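Local coordinates for protein EF-P arginine 32 rhamnosyl-transferase (PDB 5NV8) that is a rhamnosyltransferase of the EarP family with a GT-B glycosyltransferase fold, holding 2'-deoxy-thymidine-beta-L-rhamnose in a pocket, at residues 39-42 and 46-49; 174-179 and 274-279; 251-254 and 259-262; 321-324 and 330-333; 349-352 and 357-360. All coordinates share one frame; numbering follows the deposited sequence.

Interaction 1: 39-42 and 46-49; sequences RQLV and GLAV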
# COMPACT_ATOMS: atom_id res chain seq x y z
N ARG A 39 5.67 4.60 15.78
CA ARG A 39 4.96 5.84 16.07
C ARG A 39 3.62 5.57 16.73
O ARG A 39 3.19 6.31 17.62
CB ARG A 39 4.74 6.66 14.79
CG ARG A 39 5.94 6.81 13.90
CD ARG A 39 5.68 7.84 12.82
NE ARG A 39 4.42 7.62 12.10
CZ ARG A 39 4.31 6.87 11.01
NH1 ARG A 39 5.38 6.27 10.50
NH2 ARG A 39 3.13 6.72 10.42
N GLN A 40 2.94 4.50 16.31
CA GLN A 40 1.61 4.21 16.82
C GLN A 40 1.64 3.81 18.29
O GLN A 40 0.77 4.22 19.06
CB GLN A 40 0.96 3.12 15.97
CG GLN A 40 -0.53 2.96 16.21
CD GLN A 40 -1.19 2.00 15.23
OE1 GLN A 40 -0.52 1.17 14.62
NE2 GLN A 40 -2.50 2.11 15.09
N LEU A 41 2.63 3.01 18.70
CA LEU A 41 2.71 2.60 20.10
C LEU A 41 3.08 3.75 21.02
O LEU A 41 2.80 3.68 22.22
CB LEU A 41 3.71 1.47 20.28
CG LEU A 41 3.58 0.27 19.34
CD1 LEU A 41 4.93 -0.43 19.21
CD2 LEU A 41 2.50 -0.69 19.84
N VAL A 42 3.71 4.80 20.50
CA VAL A 42 3.92 6.01 21.28
C VAL A 42 2.65 6.86 21.30
O VAL A 42 2.17 7.26 22.36
CB VAL A 42 5.11 6.81 20.73
CG1 VAL A 42 5.18 8.17 21.40
CG2 VAL A 42 6.40 6.04 20.91
N GLY A 46 1.08 5.57 24.46
CA GLY A 46 1.93 6.24 25.43
C GLY A 46 3.13 5.43 25.88
O GLY A 46 3.52 5.52 27.05
N LEU A 47 3.71 4.64 24.99
CA LEU A 47 4.84 3.78 25.34
C LEU A 47 6.15 4.44 24.96
O LEU A 47 6.22 5.25 24.02
CB LEU A 47 4.72 2.42 24.65
CG LEU A 47 3.59 1.50 25.11
CD1 LEU A 47 3.31 0.44 24.06
CD2 LEU A 47 3.94 0.87 26.45
N ALA A 48 7.20 4.09 25.69
CA ALA A 48 8.56 4.55 25.38
C ALA A 48 9.21 3.49 24.50
O ALA A 48 9.66 2.46 24.99
CB ALA A 48 9.36 4.79 26.66
N VAL A 49 9.24 3.74 23.20
CA VAL A 49 9.76 2.76 22.26
C VAL A 49 11.00 3.33 21.59
O VAL A 49 11.13 4.54 21.38
CB VAL A 49 8.70 2.35 21.21
CG1 VAL A 49 7.35 2.13 21.88
CG2 VAL A 49 8.60 3.38 20.09

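Interaction 2: 174-179 and 274-279; sequences DGFQQS and LLWSCD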
# COMPACT_ATOMS: atom_id res chain seq x y z
N ASP A 174 -11.67 10.30 5.15
CA ASP A 174 -12.95 10.84 4.72
C ASP A 174 -12.92 12.35 4.59
O ASP A 174 -13.45 12.92 3.63
CB ASP A 174 -14.04 10.39 5.69
CG ASP A 174 -14.27 8.90 5.66
OD1 ASP A 174 -15.10 8.40 6.45
OD2 ASP A 174 -13.62 8.22 4.84
N GLY A 175 -12.30 13.04 5.56
CA GLY A 175 -12.21 14.48 5.49
C GLY A 175 -11.38 14.97 4.32
O GLY A 175 -11.65 16.03 3.76
N PHE A 176 -10.36 14.20 3.93
CA PHE A 176 -9.54 14.57 2.78
C PHE A 176 -10.31 14.39 1.48
O PHE A 176 -10.33 15.29 0.62
CB PHE A 176 -8.26 13.73 2.77
CG PHE A 176 -7.35 14.03 1.60
CD1 PHE A 176 -6.39 15.02 1.70
CD2 PHE A 176 -7.46 13.32 0.42
CE1 PHE A 176 -5.55 15.29 0.63
CE2 PHE A 176 -6.63 13.59 -0.64
CZ PHE A 176 -5.67 14.57 -0.54
N GLN A 177 -10.97 13.24 1.30
CA GLN A 177 -11.68 12.95 0.06
C GLN A 177 -12.97 13.74 -0.09
O GLN A 177 -13.52 13.78 -1.20
CB GLN A 177 -11.98 11.45 -0.02
CG GLN A 177 -10.75 10.57 -0.03
CD GLN A 177 -11.08 9.09 -0.13
OE1 GLN A 177 -12.07 8.62 0.44
NE2 GLN A 177 -10.25 8.34 -0.84
N GLN A 178 -13.48 14.35 0.98
CA GLN A 178 -14.70 15.14 0.93
C GLN A 178 -14.44 16.63 0.80
O GLN A 178 -15.40 17.41 0.74
CB GLN A 178 -15.56 14.87 2.17
CG GLN A 178 -16.37 13.58 2.11
CD GLN A 178 -16.89 13.16 3.48
OE1 GLN A 178 -16.56 13.77 4.50
NE2 GLN A 178 -17.69 12.10 3.50
N SER A 179 -13.18 17.05 0.77
CA SER A 179 -12.81 18.45 0.61
C SER A 179 -12.17 18.63 -0.76
O SER A 179 -11.11 18.06 -1.03
CB SER A 179 -11.85 18.89 1.72
OG SER A 179 -12.51 18.91 2.98
N LEU A 274 -1.67 10.50 -1.52
CA LEU A 274 -1.63 10.03 -2.90
C LEU A 274 -2.66 8.94 -3.14
O LEU A 274 -3.46 9.01 -4.08
CB LEU A 274 -0.22 9.53 -3.24
CG LEU A 274 0.06 9.26 -4.72
CD1 LEU A 274 -0.28 10.48 -5.57
CD2 LEU A 274 1.51 8.85 -4.93
N LEU A 275 -2.66 7.91 -2.28
CA LEU A 275 -3.61 6.81 -2.44
C LEU A 275 -5.05 7.31 -2.38
O LEU A 275 -5.89 6.90 -3.19
CB LEU A 275 -3.37 5.74 -1.37
CG LEU A 275 -2.03 5.01 -1.38
CD1 LEU A 275 -1.92 4.08 -0.19
CD2 LEU A 275 -1.83 4.25 -2.69
N TRP A 276 -5.35 8.20 -1.44
CA TRP A 276 -6.70 8.74 -1.31
C TRP A 276 -7.12 9.57 -2.51
O TRP A 276 -8.32 9.76 -2.73
CB TRP A 276 -6.81 9.59 -0.03
CG TRP A 276 -6.40 8.87 1.22
CD1 TRP A 276 -6.28 7.53 1.40
CD2 TRP A 276 -6.05 9.48 2.48
NE1 TRP A 276 -5.88 7.25 2.69
CE2 TRP A 276 -5.73 8.43 3.37
CE3 TRP A 276 -5.97 10.80 2.93
CZ2 TRP A 276 -5.34 8.67 4.69
CZ3 TRP A 276 -5.59 11.03 4.24
CH2 TRP A 276 -5.28 9.97 5.11
N SER A 277 -6.16 10.07 -3.30
CA SER A 277 -6.46 11.00 -4.38
C SER A 277 -6.78 10.31 -5.70
O SER A 277 -7.53 10.87 -6.51
CB SER A 277 -5.28 11.96 -4.58
OG SER A 277 -5.26 12.95 -3.56
N CYS A 278 -6.25 9.11 -5.93
CA CYS A 278 -6.37 8.43 -7.21
C CYS A 278 -7.57 7.49 -7.22
O CYS A 278 -8.04 7.02 -6.18
CB CYS A 278 -5.09 7.63 -7.50
SG CYS A 278 -3.56 8.56 -7.36
N ASP A 279 -8.06 7.20 -8.42
CA ASP A 279 -9.19 6.29 -8.59
C ASP A 279 -8.77 4.83 -8.67
O ASP A 279 -9.63 3.95 -8.60
CB ASP A 279 -9.99 6.67 -9.85
CG ASP A 279 -10.35 8.14 -9.88
OD1 ASP A 279 -11.03 8.61 -8.95
OD2 ASP A 279 -9.93 8.83 -10.84

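Interaction 3: 251-254 and 259-262; sequences DVRT and TVQV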
# COMPACT_ATOMS: atom_id res chain seq x y z
N ASP A 251 9.66 14.70 -14.75
CA ASP A 251 9.28 14.47 -16.14
C ASP A 251 7.85 13.96 -16.23
O ASP A 251 7.45 13.06 -15.50
CB ASP A 251 10.24 13.46 -16.79
CG ASP A 251 11.64 14.01 -16.93
OD1 ASP A 251 11.83 15.23 -16.76
OD2 ASP A 251 12.56 13.21 -17.22
N VAL A 252 7.08 14.56 -17.14
CA VAL A 252 5.71 14.14 -17.42
C VAL A 252 5.53 14.10 -18.94
O VAL A 252 5.84 15.07 -19.63
CB VAL A 252 4.67 15.06 -16.74
CG1 VAL A 252 4.78 16.49 -17.23
CG2 VAL A 252 3.26 14.53 -16.96
N ARG A 253 5.07 12.96 -19.45
CA ARG A 253 5.01 12.73 -20.89
C ARG A 253 3.70 12.06 -21.27
O ARG A 253 3.17 11.23 -20.52
CB ARG A 253 6.19 11.87 -21.38
CG ARG A 253 7.55 12.28 -20.82
CD ARG A 253 8.67 11.41 -21.37
NE ARG A 253 9.80 12.22 -21.83
CZ ARG A 253 10.99 11.72 -22.16
NH1 ARG A 253 11.20 10.41 -22.12
NH2 ARG A 253 11.96 12.53 -22.58
N THR A 254 3.19 12.40 -22.45
CA THR A 254 1.89 11.95 -22.92
C THR A 254 2.04 11.10 -24.18
O THR A 254 2.81 11.45 -25.08
CB THR A 254 0.96 13.13 -23.20
OG1 THR A 254 0.78 13.90 -22.00
CG2 THR A 254 -0.41 12.65 -23.69
N THR A 259 -1.00 9.91 -19.95
CA THR A 259 0.02 10.89 -19.58
C THR A 259 0.79 10.34 -18.39
O THR A 259 0.20 10.12 -17.32
CB THR A 259 -0.60 12.25 -19.27
OG1 THR A 259 -0.98 12.90 -20.49
CG2 THR A 259 0.39 13.13 -18.53
N VAL A 260 2.08 10.11 -18.57
CA VAL A 260 2.92 9.49 -17.55
C VAL A 260 3.64 10.59 -16.77
O VAL A 260 4.05 11.60 -17.35
CB VAL A 260 3.92 8.50 -18.19
CG1 VAL A 260 5.16 9.22 -18.73
CG2 VAL A 260 4.31 7.43 -17.20
N GLN A 261 3.76 10.41 -15.46
CA GLN A 261 4.41 11.40 -14.61
C GLN A 261 5.21 10.71 -13.52
O GLN A 261 4.72 9.79 -12.87
CB GLN A 261 3.39 12.36 -13.98
CG GLN A 261 4.04 13.56 -13.29
CD GLN A 261 3.06 14.64 -12.89
OE1 GLN A 261 1.85 14.40 -12.79
NE2 GLN A 261 3.57 15.85 -12.66
N VAL A 262 6.44 11.19 -13.31
CA VAL A 262 7.36 10.62 -12.34
C VAL A 262 7.33 11.47 -11.07
O VAL A 262 7.54 12.69 -11.13
CB VAL A 262 8.79 10.54 -12.90
CG1 VAL A 262 9.64 9.60 -12.06
CG2 VAL A 262 8.76 10.09 -14.36

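Interaction 4: 321-324 and 330-333; sequences HYRC and ADAA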
# COMPACT_ATOMS: atom_id res chain seq x y z
N HIS A 321 -10.73 -14.40 0.33
CA HIS A 321 -11.58 -13.50 1.11
C HIS A 321 -11.98 -12.26 0.33
O HIS A 321 -13.09 -11.75 0.52
CB HIS A 321 -10.87 -13.06 2.40
CG HIS A 321 -10.03 -14.13 3.03
ND1 HIS A 321 -8.75 -14.41 2.61
CD2 HIS A 321 -10.29 -14.98 4.05
CE1 HIS A 321 -8.25 -15.39 3.35
NE2 HIS A 321 -9.17 -15.75 4.23
N TYR A 322 -11.09 -11.76 -0.54
CA TYR A 322 -11.32 -10.48 -1.20
C TYR A 322 -12.45 -10.54 -2.21
O TYR A 322 -13.12 -9.52 -2.45
CB TYR A 322 -10.03 -10.00 -1.87
CG TYR A 322 -9.99 -8.51 -2.14
CD1 TYR A 322 -9.90 -7.60 -1.10
CD2 TYR A 322 -10.03 -8.02 -3.44
CE1 TYR A 322 -9.86 -6.23 -1.34
CE2 TYR A 322 -9.98 -6.66 -3.70
CZ TYR A 322 -9.90 -5.77 -2.64
OH TYR A 322 -9.86 -4.42 -2.88
N ARG A 323 -12.69 -11.70 -2.81
CA ARG A 323 -13.62 -11.83 -3.93
C ARG A 323 -15.03 -12.21 -3.52
O ARG A 323 -15.88 -12.40 -4.40
CB ARG A 323 -13.08 -12.88 -4.91
CG ARG A 323 -13.39 -14.30 -4.49
CD ARG A 323 -12.65 -15.32 -5.33
NE ARG A 323 -13.56 -15.97 -6.27
CZ ARG A 323 -13.21 -16.99 -7.05
NH1 ARG A 323 -11.99 -17.49 -6.99
NH2 ARG A 323 -14.10 -17.52 -7.88
N CYS A 324 -15.32 -12.30 -2.22
CA CYS A 324 -16.51 -13.02 -1.76
C CYS A 324 -17.81 -12.37 -2.23
O CYS A 324 -18.75 -13.06 -2.61
CB CYS A 324 -16.48 -13.14 -0.24
SG CYS A 324 -15.45 -14.50 0.37
N ALA A 330 -18.07 -9.72 -12.20
CA ALA A 330 -17.11 -8.89 -11.49
C ALA A 330 -16.05 -9.73 -10.79
O ALA A 330 -14.87 -9.35 -10.74
CB ALA A 330 -17.82 -7.99 -10.49
N ASP A 331 -16.45 -10.87 -10.22
CA ASP A 331 -15.49 -11.79 -9.62
C ASP A 331 -14.46 -12.25 -10.65
O ASP A 331 -13.25 -12.25 -10.38
CB ASP A 331 -16.23 -12.99 -9.02
CG ASP A 331 -15.33 -13.91 -8.23
OD1 ASP A 331 -14.52 -14.64 -8.84
OD2 ASP A 331 -15.45 -13.93 -6.98
N ALA A 332 -14.93 -12.63 -11.84
CA ALA A 332 -14.02 -13.10 -12.88
C ALA A 332 -13.08 -12.00 -13.34
O ALA A 332 -11.91 -12.25 -13.65
CB ALA A 332 -14.81 -13.65 -14.07
N ALA A 333 -13.57 -10.76 -13.41
CA ALA A 333 -12.74 -9.66 -13.88
C ALA A 333 -11.68 -9.27 -12.85
O ALA A 333 -10.61 -8.79 -13.22
CB ALA A 333 -13.61 -8.45 -14.22

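Interaction 5: 349-352 and 357-360; sequences QAWR and HWPE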
# COMPACT_ATOMS: atom_id res chain seq x y z
N GLN A 349 -6.35 -7.08 -21.83
CA GLN A 349 -7.66 -7.74 -21.75
C GLN A 349 -8.23 -7.65 -20.34
O GLN A 349 -9.42 -7.35 -20.17
CB GLN A 349 -7.54 -9.20 -22.18
CG GLN A 349 -7.19 -9.40 -23.65
CD GLN A 349 -8.24 -8.86 -24.59
OE1 GLN A 349 -9.42 -8.78 -24.25
NE2 GLN A 349 -7.82 -8.47 -25.79
N ALA A 350 -7.41 -7.90 -19.32
CA ALA A 350 -7.89 -7.88 -17.95
C ALA A 350 -8.32 -6.47 -17.54
O ALA A 350 -9.39 -6.29 -16.94
CB ALA A 350 -6.80 -8.40 -17.01
N TRP A 351 -7.50 -5.46 -17.86
CA TRP A 351 -7.82 -4.10 -17.46
C TRP A 351 -9.15 -3.64 -18.05
O TRP A 351 -9.98 -3.06 -17.34
CB TRP A 351 -6.69 -3.15 -17.88
CG TRP A 351 -7.04 -1.70 -17.75
CD1 TRP A 351 -7.31 -0.84 -18.77
CD2 TRP A 351 -7.15 -0.95 -16.54
NE1 TRP A 351 -7.59 0.41 -18.27
CE2 TRP A 351 -7.49 0.37 -16.90
CE3 TRP A 351 -6.99 -1.26 -15.18
CZ2 TRP A 351 -7.68 1.38 -15.96
CZ3 TRP A 351 -7.18 -0.25 -14.25
CH2 TRP A 351 -7.52 1.05 -14.64
N ARG A 352 -9.38 -3.90 -19.34
CA ARG A 352 -10.64 -3.49 -19.96
C ARG A 352 -11.82 -4.26 -19.38
O ARG A 352 -12.90 -3.69 -19.19
CB ARG A 352 -10.57 -3.67 -21.47
CG ARG A 352 -9.60 -2.74 -22.16
CD ARG A 352 -9.61 -2.91 -23.67
NE ARG A 352 -8.66 -3.93 -24.11
CZ ARG A 352 -7.44 -3.67 -24.58
NH1 ARG A 352 -7.01 -2.42 -24.67
NH2 ARG A 352 -6.65 -4.66 -24.95
N HIS A 357 -16.86 -3.18 -15.06
CA HIS A 357 -17.56 -3.38 -13.80
C HIS A 357 -17.06 -2.41 -12.75
O HIS A 357 -16.97 -2.75 -11.56
CB HIS A 357 -17.41 -4.82 -13.32
CG HIS A 357 -17.74 -5.85 -14.35
ND1 HIS A 357 -19.03 -6.08 -14.78
CD2 HIS A 357 -16.96 -6.72 -15.04
CE1 HIS A 357 -19.03 -7.04 -15.69
NE2 HIS A 357 -17.78 -7.44 -15.86
N TRP A 358 -16.74 -1.18 -13.15
CA TRP A 358 -16.13 -0.24 -12.21
C TRP A 358 -17.05 0.14 -11.05
O TRP A 358 -16.55 0.20 -9.91
CB TRP A 358 -15.65 1.01 -12.96
CG TRP A 358 -14.43 1.60 -12.35
CD1 TRP A 358 -14.34 2.78 -11.67
CD2 TRP A 358 -13.11 1.03 -12.34
NE1 TRP A 358 -13.05 2.98 -11.24
CE2 TRP A 358 -12.28 1.92 -11.64
CE3 TRP A 358 -12.56 -0.15 -12.86
CZ2 TRP A 358 -10.92 1.68 -11.45
CZ3 TRP A 358 -11.21 -0.39 -12.67
CH2 TRP A 358 -10.40 0.52 -11.97
N PRO A 359 -18.35 0.42 -11.24
CA PRO A 359 -19.20 0.68 -10.07
C PRO A 359 -19.22 -0.45 -9.06
O PRO A 359 -19.23 -0.20 -7.84
CB PRO A 359 -20.58 0.92 -10.69
CG PRO A 359 -20.29 1.43 -12.04
CD PRO A 359 -19.08 0.68 -12.50
N GLU A 360 -19.22 -1.70 -9.52
CA GLU A 360 -19.16 -2.83 -8.60
C GLU A 360 -17.82 -2.89 -7.88
O GLU A 360 -17.77 -3.16 -6.68
CB GLU A 360 -19.43 -4.14 -9.35
CG GLU A 360 -20.84 -4.68 -9.20
CD GLU A 360 -20.89 -6.20 -9.24
OE1 GLU A 360 -20.73 -6.78 -10.34
OE2 GLU A 360 -21.10 -6.81 -8.18

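Interaction 1: 39-42 and 46-49
Val42, near the end of helix 30-43, wedges its CG2 methyl against the chain that leads into strand 48-51. That methyl lies 3.5 Å from CG2 of Val49 and also presses on the backbone of Leu47, with Val42 CG2 3.2 Å from Leu47 O. With CG1 anti to the backbone N (chi1 171°), it is CG2 that turns toward the strand, and the two valine side chains cross obliquely. Deeper in, Leu41 meets the strand with its CB: the methylene is 4.0 Å from Val49 CG1 and 3.9 Å from Leu47 CD1. This is the tight half of the contact. Leu41 and Val49 are buried, and Trp18 of strand 17-20 covers them from the neighbouring strand, while helix 378-387 packs on Leu41 and Leu47.

The looser side is built from backbone, where Gly46 and Leu47 are partly exposed. Leu47 N donates to Leu41 O at 3.1 Å, a fairly straight bond (154° at the hydrogen). Gly46 N donates to Val42 O at 2.9 Å, but from well above the carbonyl plane and with a more bent N-H. Gly46 itself has a positive phi, which favours glycine, and brings no side chain to the packing; beyond it, Ala48 points its methyl away from the helix and is exposed. Both bonds use carbonyls close to the C-terminal end of helix 30-43 as the chain turns into the strand. Strands 17-20 and 48-51 run parallel with helix 30-43 connecting them, the beta-alpha-beta crossover from which the Rossmann-like domains of GT-B glycosyltransferases are built.

Interaction 2: 174-179 and 274-279
The last turns of helices 169-177 and 268-277 come together with Gln177 and Trp276 as the nearest backbone pair, their CA atoms 6.7 Å apart. Phe176 and Trp276 both direct their CB toward the opposite segment and meet as an offset edge-to-face pair: the edge of the indole is turned toward the phenyl face, the six-membered rings lie 5.7 Å apart at their centroids and their planes are inclined by 60°. Trp276 CE3 does the touching, 3.7 Å from Phe176 CB, and a chi1 of 179° for Phe176, with CG opposite the backbone N, carries the phenyl over to it. The far rim of the phenyl meets Ser277, whose OG sits in the ring plane 3.3 Å from CE2 of Phe176; that hydroxyl is hydrogen-bonded to Arg273 O, one turn back in its own helix.

Helix 268-277 leads from strand 258-263 to strand 280-284, which run parallel in one sheet, so the contact docks helix 169-177 onto a connecting helix of a Rossmann-like domain. The side chain of Trp276 is about 12 Å from the bound 2'-deoxy-thymidine-beta-L-rhamnose.

Beside the rings, the extended side chain of Gln177 passes Trp276 at about a right angle and donates from NE2 to Trp276 O, 3.1 Å away and at 159°. The donor lies in the carbonyl plane on a lone pair, and Arg183 adds a weak bond to the same oxygen.

Interaction 3: 251-254 and 259-262
Val260 O is approached by two donors of the opposite strand: Arg253 N-H, at 2.7 Å from N to the oxygen and in the carbonyl plane, and the weaker CA-H of Val252, with CA 3.0 Å from that oxygen. The return bond from Val260 N to Arg253 O completes this hydrogen-bonded pair, although its modelled length is too short to be taken literally. Further along, Val262 N donates to Asp251 O at 3.1 Å, almost in line with the carbonyl bond (170° at the oxygen).

Strands 252-255 and 258-263 thus form an antiparallel beta hairpin, with 252-255 the outermost strand on this side of a six-stranded mixed sheet; strand 225-230 flanks 258-263 on its other side. Val252, Thr254, Thr259 and Gln261 share one face. There Val252 turns CG2 anti to its own N, bringing that methyl 3.6 Å from CG2 of Thr259 and 3.7 Å from CB of Gln261, whose OE1 is hydrogen-bonded to His226 NE2. The hydroxyls of Thr254 and Thr259 face each other, at a doubtfully short separation. On the other face, Val260 CG1 lies 3.9 Å from Arg253 CB, and Val260, a buried residue, packs on Leu238 and Leu242 of helix 235-242, while the guanidinium of Arg253 leads off to a salt bridge with Glu244.

Interaction 4: 321-324 and 330-333
Asp331 meets Arg323 in a salt bridge, set in the run of four residues that opens with Ala330 in helix 328-343. Ala330 is buried and packs toward Glu360 of helix 358-373. Asp331 comes next and aims its carboxylate at the segment 321-324, with CG anti to the backbone N (chi1 -173°). Its OD2 accepts from Arg323 NE at 2.9 Å through the syn lone pair, on a bent path of 137°. The donor group is turned so that the carboxylate does not lie flat against it: the two planes differ by 52°. OD1 sits over one face of the guanidinium, 3.2 Å from Arg323 CZ. OD2 also lies 3.0 Å from Arg323 O, an acceptor like itself, a close approach that the nearby positive charge probably offsets. Ala332 follows with its methyl pointing away from Arg323 on the exposed side of the helix, and Ala333 is buried again, near His357.

The side chain of Arg323 also touches Leu335, while its neighbour Tyr322 packs among the rings of Phe318, Trp338, His364 and Trp368. Across these two segments the join is a single charge pair at the surface, added to the packing of Tyr322 and Arg323 on helix 328-343; bent and non-coplanar, it is probably held largely by electrostatic attraction.

Interaction 5: 349-352 and 357-360
The indoles of Trp351 and Trp358 meet by the far ends of their six-membered rings as an oblique pair, the planes inclined by 69°. CH2 of Trp358 fits against the corner formed by CZ3 and CH2 of Trp351, 4.0 Å from that CH2, and the ring centroids are 5.6 Å apart. Trp351 has further aromatic neighbours in Trp214 and Phe280, both paired with it edge-to-face, whereas Trp358 carries a cation-pi contact with Arg355 and also touches Pro298.

The long indoles bridge the gap between the segments while the backbones stay apart. For Trp351, CG opposite the backbone N (chi1 169°) sends the indole off the helix and into the core, where Leu199 and Ile201 of the sheet and Leu218 of helix 211-220 pack on it. The contact lies at the bend between two consecutive helices of the C-terminal part: helix 347-355 ends, the chain turns, and His357 takes the N-cap position of helix 358-373, with Trp351 packed on strand 199-203 of the sheet of the C-terminal Rossmann-like domain and Trp358 beside it. On the second segment, His357 touches Asp329 of helix 328-343, and Glu360 OE1 is hydrogen-bonded to the hydroxyl of Ser327.

Overall arrangement
Interaction 5 is the buried, wholly apolar member of the set, and interaction 4 the surface one, resting on charge; yet their centres are about 12 Å apart, and they touch where Ala330 and Ala333 pack on Glu360 and His357, so helix 328-343 carries part of interaction 4 and packs against interaction 5. Interactions 1, 2 and 3 are partly buried and lean on hydrogen bonds: backbone ones in 1 and 3, a side-chain amide beside aromatic rings in 2. Interaction 2 touches interaction 5 through Asp279 and Trp358. Interactions 2 and 3 follow one another through strand 258-263 and helix 268-277. Interaction 1 stands apart in the N-terminal part, about 40 Å between centres from interaction 3.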